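Local coordinates for protein adenine Deaminase (Enterococcus faecalis, PDB 2ICS) that deacetylates acetyl-(R)-mandelate in vitro, with very low efficiency, as a zinc-dependent esterase of the amidohydrolase type, here holding adenine, at residues V187-A192 against D207-C212; P194-I199 against N218-Q223; H211-K216 against F242-G247. All blocks are in the same frame, centred on the assembly; numbering follows the deposited sequence.

Interaction 1 of 3, residues V187-A192 against D207-C212; sequences VHIGSA and DVLTHC. With ZN (zinc ion), chain C; ADE (adenine), chain D.
Ile189 lays its CG2 methyl against CD1 of Leu209, 3.6 Å away, and the two side chains cross at about a right angle. CG1 of Ile189 sits between the backbone N and the carbonyl carbon (chi1 57°), which brings it against the carbonyl O of Thr210. Ile199 and Leu200 of helix 196-202 cover this apolar side. Val187 pairs with Leu209 in parallel register, and two backbone bonds hold the pair. Val187 N donates to Val208 O at 2.6 Å, and Thr210 N to Val187 O at 2.9 Å. Strands 186-189 and 208-210 with the helix between them form a beta-alpha-beta unit of the TIM barrel. Their C-terminal ends carry the metal ligands, as is usual in amidohydrolases. His188 ND1 binds one zinc of the binuclear site at 2.1 Å and His211 NE2 at 2.2 Å. The rings meet obliquely, planes 72° apart, and the shared metal accounts for the 3.2 Å between His188 ND1 and His211 NE2. Adenine N6 lies near the plane of the His188 ring, at its edge, and is 2.4 Å from the zinc. Water 1 and the Lys154 carbamate, which bridges both zinc ions, also bind it. His188 NE2 is hydrogen-bonded to Ser158. The CG2 methyl of Thr210 covers one face of the His211 ring, 3.9 Å above its plane, while Thr210 OG1 is hydrogen-bonded to Asp243 and His60.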
loop_
_atom_site.group_PDB
_atom_site.type_symbol
_atom_site.label_atom_id
_atom_site.label_comp_id
_atom_site.label_asym_id
_atom_site.label_seq_id
_atom_site.Cartn_x
_atom_site.Cartn_y
_atom_site.Cartn_z
ATOM N N VAL A 187 -1.478 -5.022 10.518
ATOM C CA VAL A 187 -2.460 -4.829 11.578
ATOM C C VAL A 187 -3.278 -3.565 11.380
ATOM O O VAL A 187 -2.750 -2.463 11.264
ATOM C CB VAL A 187 -1.785 -4.762 12.977
ATOM C CG1 VAL A 187 -2.832 -4.544 14.065
ATOM C CG2 VAL A 187 -1.026 -6.051 13.242
ATOM N N HIS A 188 -4.588 -3.744 11.328
ATOM C CA HIS A 188 -5.515 -2.641 11.172
ATOM C C HIS A 188 -5.941 -2.213 12.572
ATOM O O HIS A 188 -6.166 -3.051 13.448
ATOM C CB HIS A 188 -6.700 -3.114 10.297
ATOM C CG HIS A 188 -8.058 -2.643 10.740
ATOM N ND1 HIS A 188 -8.989 -2.211 9.820
ATOM C CD2 HIS A 188 -8.621 -2.651 11.977
ATOM C CE1 HIS A 188 -10.088 -1.973 10.512
ATOM N NE2 HIS A 188 -9.915 -2.225 11.820
ATOM N N ILE A 189 -6.002 -0.905 12.791
ATOM C CA ILE A 189 -6.424 -0.366 14.077
ATOM C C ILE A 189 -7.576 0.592 13.827
ATOM O O ILE A 189 -7.703 1.165 12.743
ATOM C CB ILE A 189 -5.291 0.408 14.810
ATOM C CG1 ILE A 189 -4.773 1.549 13.929
ATOM C CG2 ILE A 189 -4.161 -0.548 15.181
ATOM C CD1 ILE A 189 -3.733 2.447 14.622
ATOM N N GLY A 190 -8.424 0.747 14.831
ATOM C CA GLY A 190 -9.555 1.641 14.722
ATOM C C GLY A 190 -9.981 1.988 16.129
ATOM O O GLY A 190 -9.144 2.315 16.975
ATOM N N SER A 191 -11.281 1.904 16.383
ATOM C CA SER A 191 -11.830 2.196 17.697
ATOM C C SER A 191 -11.473 1.074 18.664
ATOM O O SER A 191 -11.204 -0.053 18.249
ATOM C CB SER A 191 -13.352 2.316 17.609
ATOM O OG SER A 191 -13.722 3.317 16.680
ATOM N N ALA A 192 -11.471 1.387 19.954
ATOM C CA ALA A 192 -11.171 0.386 20.970
ATOM C C ALA A 192 -12.487 -0.328 21.269
ATOM O O ALA A 192 -13.560 0.249 21.094
ATOM C CB ALA A 192 -10.627 1.061 22.234
ATOM N N ASP A 207 6.372 -5.620 11.572
ATOM C CA ASP A 207 4.918 -5.729 11.542
ATOM C C ASP A 207 4.417 -4.397 11.009
ATOM O O ASP A 207 4.910 -3.338 11.401
ATOM C CB ASP A 207 4.351 -5.988 12.945
ATOM C CG ASP A 207 4.672 -7.390 13.463
ATOM O OD1 ASP A 207 4.770 -8.327 12.639
ATOM O OD2 ASP A 207 4.809 -7.555 14.697
ATOM N N VAL A 208 3.437 -4.449 10.116
ATOM C CA VAL A 208 2.904 -3.243 9.511
ATOM C C VAL A 208 1.638 -2.748 10.190
ATOM O O VAL A 208 0.638 -3.459 10.264
ATOM C CB VAL A 208 2.620 -3.475 7.999
ATOM C CG1 VAL A 208 2.164 -2.177 7.344
ATOM C CG2 VAL A 208 3.875 -4.012 7.305
ATOM N N LEU A 209 1.696 -1.519 10.691
ATOM C CA LEU A 209 0.560 -0.890 11.352
ATOM C C LEU A 209 -0.134 -0.011 10.316
ATOM O O LEU A 209 0.381 1.052 9.972
ATOM C CB LEU A 209 1.053 -0.014 12.506
ATOM C CG LEU A 209 -0.009 0.771 13.274
ATOM C CD1 LEU A 209 -0.746 -0.197 14.181
ATOM C CD2 LEU A 209 0.631 1.893 14.090
ATOM N N THR A 210 -1.288 -0.439 9.806
ATOM C CA THR A 210 -1.977 0.370 8.806
ATOM C C THR A 210 -3.004 1.289 9.490
ATOM O O THR A 210 -3.368 1.066 10.650
ATOM C CB THR A 210 -2.611 -0.538 7.703
ATOM O OG1 THR A 210 -2.940 0.252 6.551
ATOM C CG2 THR A 210 -3.845 -1.248 8.221
ATOM N N HIS A 211 -3.439 2.334 8.785
ATOM C CA HIS A 211 -4.369 3.329 9.332
ATOM C C HIS A 211 -3.634 4.113 10.422
ATOM O O HIS A 211 -4.248 4.657 11.343
ATOM C CB HIS A 211 -5.604 2.672 9.963
ATOM C CG HIS A 211 -6.366 1.784 9.036
ATOM N ND1 HIS A 211 -6.550 2.039 7.695
ATOM C CD2 HIS A 211 -7.059 0.646 9.293
ATOM C CE1 HIS A 211 -7.330 1.076 7.196
ATOM N NE2 HIS A 211 -7.664 0.207 8.128
ATOM N N CYS A 212 -2.312 4.176 10.307
ATOM C CA CYS A 212 -1.480 4.837 11.308
ATOM C C CYS A 212 -1.872 6.256 11.723
ATOM O O CYS A 212 -1.697 6.620 12.885
ATOM C CB CYS A 212 -0.010 4.809 10.869
ATOM S SG CYS A 212 0.401 5.794 9.402
HETATM ZN ZN ZN C . -8.893 -1.575 7.800
HETATM N N9 ADE D . -14.989 -0.257 10.289
HETATM C C8 ADE D . -13.841 0.057 10.962
HETATM N N7 ADE D . -12.801 -0.123 10.195
HETATM C C5 ADE D . -13.209 -0.564 8.980
HETATM C C6 ADE D . -12.562 -0.927 7.763
HETATM N N6 ADE D . -11.183 -0.860 7.651
HETATM N N1 ADE D . -13.322 -1.336 6.720
HETATM C C2 ADE D . -14.661 -1.409 6.803
HETATM N N3 ADE D . -15.307 -1.078 7.928
HETATM C C4 ADE D . -14.632 -0.657 9.024
HETATM O O HOH W 1 -9.136 -0.831 5.705
#

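Interaction 2 of 3, residues P194-I199 against N218-Q223; sequences PHLDEI and NGILDQ
The backbones come nearest at Leu196 and Asn218, whose CA atoms are 6.0 Å apart, where the start of helix 196-202 faces the loop leading into strand 221-222. The helix is the one that follows strand 186-189 in the TIM barrel, and the contact lies at its N-terminal end. His195 takes the N-cap position. Its carbonyl O accepts the N-H of Ile199 in the first turn.

The amide of Asn218 makes the polar half of the contact. Its CG is anti to the backbone N (chi1 -171°), and the amide reaches across to the main chain of Pro194, His195 and Leu196. Asn218 OD1 accepts the N-H of Leu196 at 2.9 Å. This N-H belongs to the first residue of the helix, so the amide oxygen meets a donor that the helix itself does not use. The donor approaches from the side of the C=O bond, at 116°, and is tilted 19° from the carbonyl plane. The imidazole of His195 crosses the amide at about a right angle, with His195 ND1 4.1 Å from Asn218 OD1. The other end of the amide faces back along the chain, and Asn218 ND2 makes a weak hydrogen bond to Pro194 O at 3.0 Å. ND2 is also hydrogen-bonded to Gly190 O, just past strand 186-189. One side chain thus ties the loop to both the strand end and the helix start.

Leu196 supplies the apolar half. Its CB rests on Asn218 O, and its CD2 branch reaches Gly219 and Ile220. Phe231 of helix 230-237 and Ile189 pack on the same side chain. Leu196 CD2 is 3.5 Å from Gly219 O, and the same methyl touches CG2 of Ile220 at 3.8 Å.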
loop_
_atom_site.group_PDB
_atom_site.type_symbol
_atom_site.label_atom_id
_atom_site.label_comp_id
_atom_site.label_asym_id
_atom_site.label_seq_id
_atom_site.Cartn_x
_atom_site.Cartn_y
_atom_site.Cartn_z
ATOM N N PRO A 194 -9.401 -3.441 20.725
ATOM C CA PRO A 194 -8.535 -3.301 21.901
ATOM C C PRO A 194 -7.952 -1.899 21.956
ATOM O O PRO A 194 -8.079 -1.127 21.007
ATOM C CB PRO A 194 -7.436 -4.341 21.664
ATOM C CG PRO A 194 -7.969 -5.211 20.507
ATOM C CD PRO A 194 -8.733 -4.230 19.681
ATOM N N HIS A 195 -7.308 -1.579 23.070
ATOM C CA HIS A 195 -6.669 -0.283 23.230
ATOM C C HIS A 195 -5.375 -0.322 22.422
ATOM O O HIS A 195 -4.714 -1.354 22.357
ATOM C CB HIS A 195 -6.393 -0.019 24.709
ATOM C CG HIS A 195 -7.627 0.293 25.493
ATOM N ND1 HIS A 195 -8.333 1.465 25.328
ATOM C CD2 HIS A 195 -8.316 -0.436 26.405
ATOM C CE1 HIS A 195 -9.404 1.446 26.102
ATOM N NE2 HIS A 195 -9.418 0.303 26.765
ATOM N N LEU A 196 -5.028 0.800 21.803
ATOM C CA LEU A 196 -3.834 0.875 20.970
ATOM C C LEU A 196 -2.564 0.369 21.643
ATOM O O LEU A 196 -1.804 -0.389 21.042
ATOM C CB LEU A 196 -3.619 2.310 20.479
ATOM C CG LEU A 196 -2.509 2.486 19.433
ATOM C CD1 LEU A 196 -2.775 1.602 18.219
ATOM C CD2 LEU A 196 -2.433 3.945 19.016
ATOM N N ASP A 197 -2.335 0.788 22.884
ATOM C CA ASP A 197 -1.140 0.381 23.611
ATOM C C ASP A 197 -1.006 -1.132 23.730
ATOM O O ASP A 197 0.094 -1.676 23.678
ATOM C CB ASP A 197 -1.126 1.028 25.002
ATOM C CG ASP A 197 -2.399 0.768 25.785
ATOM O OD1 ASP A 197 -3.497 1.035 25.253
ATOM O OD2 ASP A 197 -2.306 0.310 26.939
ATOM N N GLU A 198 -2.136 -1.809 23.880
ATOM C CA GLU A 198 -2.144 -3.260 24.004
ATOM C C GLU A 198 -1.775 -3.881 22.656
ATOM O O GLU A 198 -1.116 -4.909 22.592
ATOM C CB GLU A 198 -3.538 -3.721 24.448
ATOM C CG GLU A 198 -3.616 -5.155 24.941
ATOM C CD GLU A 198 -5.002 -5.516 25.466
ATOM O OE1 GLU A 198 -5.168 -6.651 25.962
ATOM O OE2 GLU A 198 -5.923 -4.670 25.377
ATOM N N ILE A 199 -2.211 -3.239 21.578
ATOM C CA ILE A 199 -1.928 -3.703 20.225
ATOM C C ILE A 199 -0.464 -3.479 19.863
ATOM O O ILE A 199 0.219 -4.390 19.383
ATOM C CB ILE A 199 -2.800 -2.955 19.196
ATOM C CG1 ILE A 199 -4.270 -3.310 19.410
ATOM C CG2 ILE A 199 -2.367 -3.302 17.784
ATOM C CD1 ILE A 199 -5.220 -2.556 18.505
ATOM N N ASN A 218 -8.830 6.249 19.876
ATOM C CA ASN A 218 -7.902 5.153 20.124
ATOM C C ASN A 218 -6.723 5.193 19.148
ATOM O O ASN A 218 -5.982 4.222 19.022
ATOM C CB ASN A 218 -8.654 3.822 20.009
ATOM C CG ASN A 218 -7.832 2.633 20.470
ATOM O OD1 ASN A 218 -7.223 2.655 21.543
ATOM N ND2 ASN A 218 -7.826 1.573 19.663
ATOM N N GLY A 219 -6.567 6.322 18.458
ATOM C CA GLY A 219 -5.479 6.491 17.504
ATOM C C GLY A 219 -4.193 6.925 18.193
ATOM O O GLY A 219 -4.140 6.959 19.422
ATOM N N ILE A 220 -3.164 7.275 17.421
ATOM C CA ILE A 220 -1.877 7.675 18.001
ATOM C C ILE A 220 -1.809 9.091 18.588
ATOM O O ILE A 220 -0.865 9.417 19.309
ATOM C CB ILE A 220 -0.729 7.534 16.975
ATOM C CG1 ILE A 220 -0.891 8.569 15.861
ATOM C CG2 ILE A 220 -0.710 6.126 16.408
ATOM C CD1 ILE A 220 0.284 8.601 14.898
ATOM N N LEU A 221 -2.787 9.937 18.284
ATOM C CA LEU A 221 -2.767 11.289 18.831
ATOM C C LEU A 221 -3.560 11.376 20.135
ATOM O O LEU A 221 -4.672 10.862 20.228
ATOM C CB LEU A 221 -3.341 12.298 17.829
ATOM C CG LEU A 221 -3.387 13.753 18.321
ATOM C CD1 LEU A 221 -1.970 14.297 18.444
ATOM C CD2 LEU A 221 -4.187 14.609 17.359
ATOM N N ASP A 222 -2.970 12.006 21.148
ATOM C CA ASP A 222 -3.656 12.186 22.422
ATOM C C ASP A 222 -4.421 13.490 22.238
ATOM O O ASP A 222 -3.831 14.574 22.250
ATOM C CB ASP A 222 -2.657 12.335 23.572
ATOM C CG ASP A 222 -3.328 12.289 24.943
ATOM O OD1 ASP A 222 -4.366 12.962 25.129
ATOM O OD2 ASP A 222 -2.812 11.581 25.840
ATOM N N GLN A 223 -5.730 13.386 22.050
ATOM C CA GLN A 223 -6.556 14.563 21.827
ATOM C C GLN A 223 -6.549 15.553 22.990
ATOM O O GLN A 223 -6.807 16.742 22.796
ATOM C CB GLN A 223 -7.992 14.134 21.519
ATOM C CG GLN A 223 -8.115 13.280 20.266
ATOM C CD GLN A 223 -9.531 12.784 20.035
ATOM O OE1 GLN A 223 -10.122 12.139 20.903
ATOM N NE2 GLN A 223 -10.080 13.080 18.862
#

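Interaction 3 of 3, residues H211-K216 against F242-G247; sequences HCFNGK and FDIGHG. With ZN (zinc ion), chain C.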
loop_
_atom_site.group_PDB
_atom_site.type_symbol
_atom_site.label_atom_id
_atom_site.label_comp_id
_atom_site.label_asym_id
_atom_site.label_seq_id
_atom_site.Cartn_x
_atom_site.Cartn_y
_atom_site.Cartn_z
ATOM N N HIS A 211 -3.439 2.334 8.785
ATOM C CA HIS A 211 -4.369 3.329 9.332
ATOM C C HIS A 211 -3.634 4.113 10.422
ATOM O O HIS A 211 -4.248 4.657 11.343
ATOM C CB HIS A 211 -5.604 2.672 9.963
ATOM C CG HIS A 211 -6.366 1.784 9.036
ATOM N ND1 HIS A 211 -6.550 2.039 7.695
ATOM C CD2 HIS A 211 -7.059 0.646 9.293
ATOM C CE1 HIS A 211 -7.330 1.076 7.196
ATOM N NE2 HIS A 211 -7.664 0.207 8.128
ATOM N N CYS A 212 -2.312 4.176 10.307
ATOM C CA CYS A 212 -1.480 4.837 11.308
ATOM C C CYS A 212 -1.872 6.256 11.723
ATOM O O CYS A 212 -1.697 6.620 12.885
ATOM C CB CYS A 212 -0.010 4.809 10.869
ATOM S SG CYS A 212 0.401 5.794 9.402
ATOM N N PHE A 213 -2.384 7.063 10.796
ATOM C CA PHE A 213 -2.775 8.421 11.148
ATOM C C PHE A 213 -4.284 8.625 11.214
ATOM O O PHE A 213 -4.784 9.673 10.811
ATOM C CB PHE A 213 -2.166 9.442 10.175
ATOM C CG PHE A 213 -0.654 9.489 10.192
ATOM C CD1 PHE A 213 0.065 9.151 11.340
ATOM C CD2 PHE A 213 0.050 9.881 9.055
ATOM C CE1 PHE A 213 1.461 9.202 11.355
ATOM C CE2 PHE A 213 1.443 9.937 9.058
ATOM C CZ PHE A 213 2.152 9.598 10.207
ATOM N N ASN A 214 -5.017 7.635 11.721
ATOM C CA ASN A 214 -6.461 7.791 11.830
ATOM C C ASN A 214 -6.738 8.766 12.975
ATOM O O ASN A 214 -5.939 8.881 13.906
ATOM C CB ASN A 214 -7.155 6.441 12.076
ATOM C CG ASN A 214 -6.892 5.881 13.461
ATOM O OD1 ASN A 214 -6.235 4.842 13.613
ATOM N ND2 ASN A 214 -7.412 6.552 14.480
ATOM N N GLY A 215 -7.865 9.468 12.904
ATOM C CA GLY A 215 -8.183 10.444 13.931
ATOM C C GLY A 215 -9.077 9.998 15.070
ATOM O O GLY A 215 -9.581 10.829 15.818
ATOM N N LYS A 216 -9.279 8.694 15.211
ATOM C CA LYS A 216 -10.123 8.180 16.281
ATOM C C LYS A 216 -9.455 8.394 17.643
ATOM O O LYS A 216 -8.247 8.639 17.722
ATOM C CB LYS A 216 -10.404 6.691 16.038
ATOM C CG LYS A 216 -11.079 6.432 14.695
ATOM C CD LYS A 216 -11.247 4.945 14.381
ATOM C CE LYS A 216 -11.850 4.756 12.985
ATOM N NZ LYS A 216 -11.903 3.333 12.525
ATOM N N PHE A 242 4.724 2.068 10.014
ATOM C CA PHE A 242 3.500 2.858 9.935
ATOM C C PHE A 242 3.034 3.001 8.484
ATOM O O PHE A 242 3.716 3.603 7.653
ATOM C CB PHE A 242 3.727 4.239 10.551
ATOM C CG PHE A 242 3.701 4.253 12.061
ATOM C CD1 PHE A 242 4.238 3.200 12.799
ATOM C CD2 PHE A 242 3.164 5.339 12.748
ATOM C CE1 PHE A 242 4.239 3.230 14.196
ATOM C CE2 PHE A 242 3.161 5.378 14.147
ATOM C CZ PHE A 242 3.699 4.324 14.870
ATOM N N ASP A 243 1.868 2.434 8.192
ATOM C CA ASP A 243 1.295 2.466 6.847
ATOM C C ASP A 243 0.034 3.329 6.888
ATOM O O ASP A 243 -0.786 3.182 7.790
ATOM C CB ASP A 243 0.960 1.030 6.421
ATOM C CG ASP A 243 0.390 0.939 5.020
ATOM O OD1 ASP A 243 1.144 1.121 4.034
ATOM O OD2 ASP A 243 -0.823 0.673 4.908
ATOM N N ILE A 244 -0.118 4.222 5.915
ATOM C CA ILE A 244 -1.274 5.120 5.853
ATOM C C ILE A 244 -2.652 4.443 5.765
ATOM O O ILE A 244 -3.505 4.674 6.618
ATOM C CB ILE A 244 -1.152 6.115 4.666
ATOM C CG1 ILE A 244 0.053 7.041 4.872
ATOM C CG2 ILE A 244 -2.427 6.961 4.552
ATOM C CD1 ILE A 244 -0.072 7.963 6.073
ATOM N N GLY A 245 -2.875 3.625 4.737
ATOM C CA GLY A 245 -4.167 2.968 4.575
ATOM C C GLY A 245 -5.308 3.966 4.739
ATOM O O GLY A 245 -6.229 3.732 5.517
ATOM N N HIS A 246 -5.248 5.068 3.991
ATOM C CA HIS A 246 -6.237 6.151 4.069
ATOM C C HIS A 246 -7.661 5.711 4.373
ATOM O O HIS A 246 -8.202 6.031 5.435
ATOM C CB HIS A 246 -6.232 6.984 2.785
ATOM C CG HIS A 246 -6.978 8.280 2.910
ATOM N ND1 HIS A 246 -8.318 8.338 3.230
ATOM C CD2 HIS A 246 -6.567 9.564 2.780
ATOM C CE1 HIS A 246 -8.699 9.603 3.291
ATOM N NE2 HIS A 246 -7.657 10.367 3.023
ATOM N N GLY A 247 -8.275 4.996 3.435
ATOM C CA GLY A 247 -9.625 4.513 3.648
ATOM C C GLY A 247 -10.689 5.578 3.855
ATOM O O GLY A 247 -10.422 6.781 3.858
HETATM ZN ZN ZN C . -8.893 -1.575 7.800
HETATM O O HOH W 2 -3.657 7.047 8.228
HETATM O O HOH W 1 -9.136 -0.831 5.705
#
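Cys212, Phe213, Phe242 and Ile244 form the apolar centre, where the loop after one barrel strand, 208-210, packs on the end of the next, 241-243. These are neighbouring parallel strands of the TIM barrel. The CD1 methyl of Ile244 meets the Phe213 ring at CD2, 3.5 Å away. SG of Cys212 sits between the backbone N and the carbonyl carbon (chi1 67°), which places it over the centre of one face of the same ring, 3.8 Å above its plane. Cys212 CB touches Phe242 CD2 at 3.7 Å. Phe213 CE1 stands near the plane of the Phe242 ring, at its edge. Helix 253-261 packs on Phe213 through Val255, Ala256 and Ala259.

Further out the contacts become polar. A type I turn from His211 to Asn214 folds the loop back. Within it Cys212 N donates to Asp243 O in a nearly straight bond of 3.1 Å. Water 2 bridges the two segments, accepting from Phe213 N and donating to Ile244 O. The carboxylate of Asp243 is hydrogen-bonded to Ser270 and Ser268.

At the zinc side, Gly245 has positive phi, and its bare CA lets the backbone lie close to the His211 ring. Its carbonyl is a second-shell partner of the metal ligand: His211 ND1 donates to Gly245 O at 2.8 Å. ND1 meets a lone pair of that oxygen, which is 4° out of the His211 ring plane.

All three contacts are largely buried, but they differ in depth. Interactions 1 and 3 lie nearer the centre of the chain, while interaction 2 sits further out, with His195 exposed. Interactions 1 and 3 share His211 and Cys212, and strand 208-210 lies between strands 186-189 and 241-243 in one parallel sheet. Leu209 O to Asp243 N continues the sheet bonding from one to the other. Interaction 1 supplies first-shell zinc ligands; interaction 3 adds a second-shell bond and aromatic packing. Interaction 2 holds no metal ligand and relies on an amide bonded to main chain. Asn218 joins it to interaction 1 at Gly190, and Ile220 links it to interaction 3 by packing on Phe213.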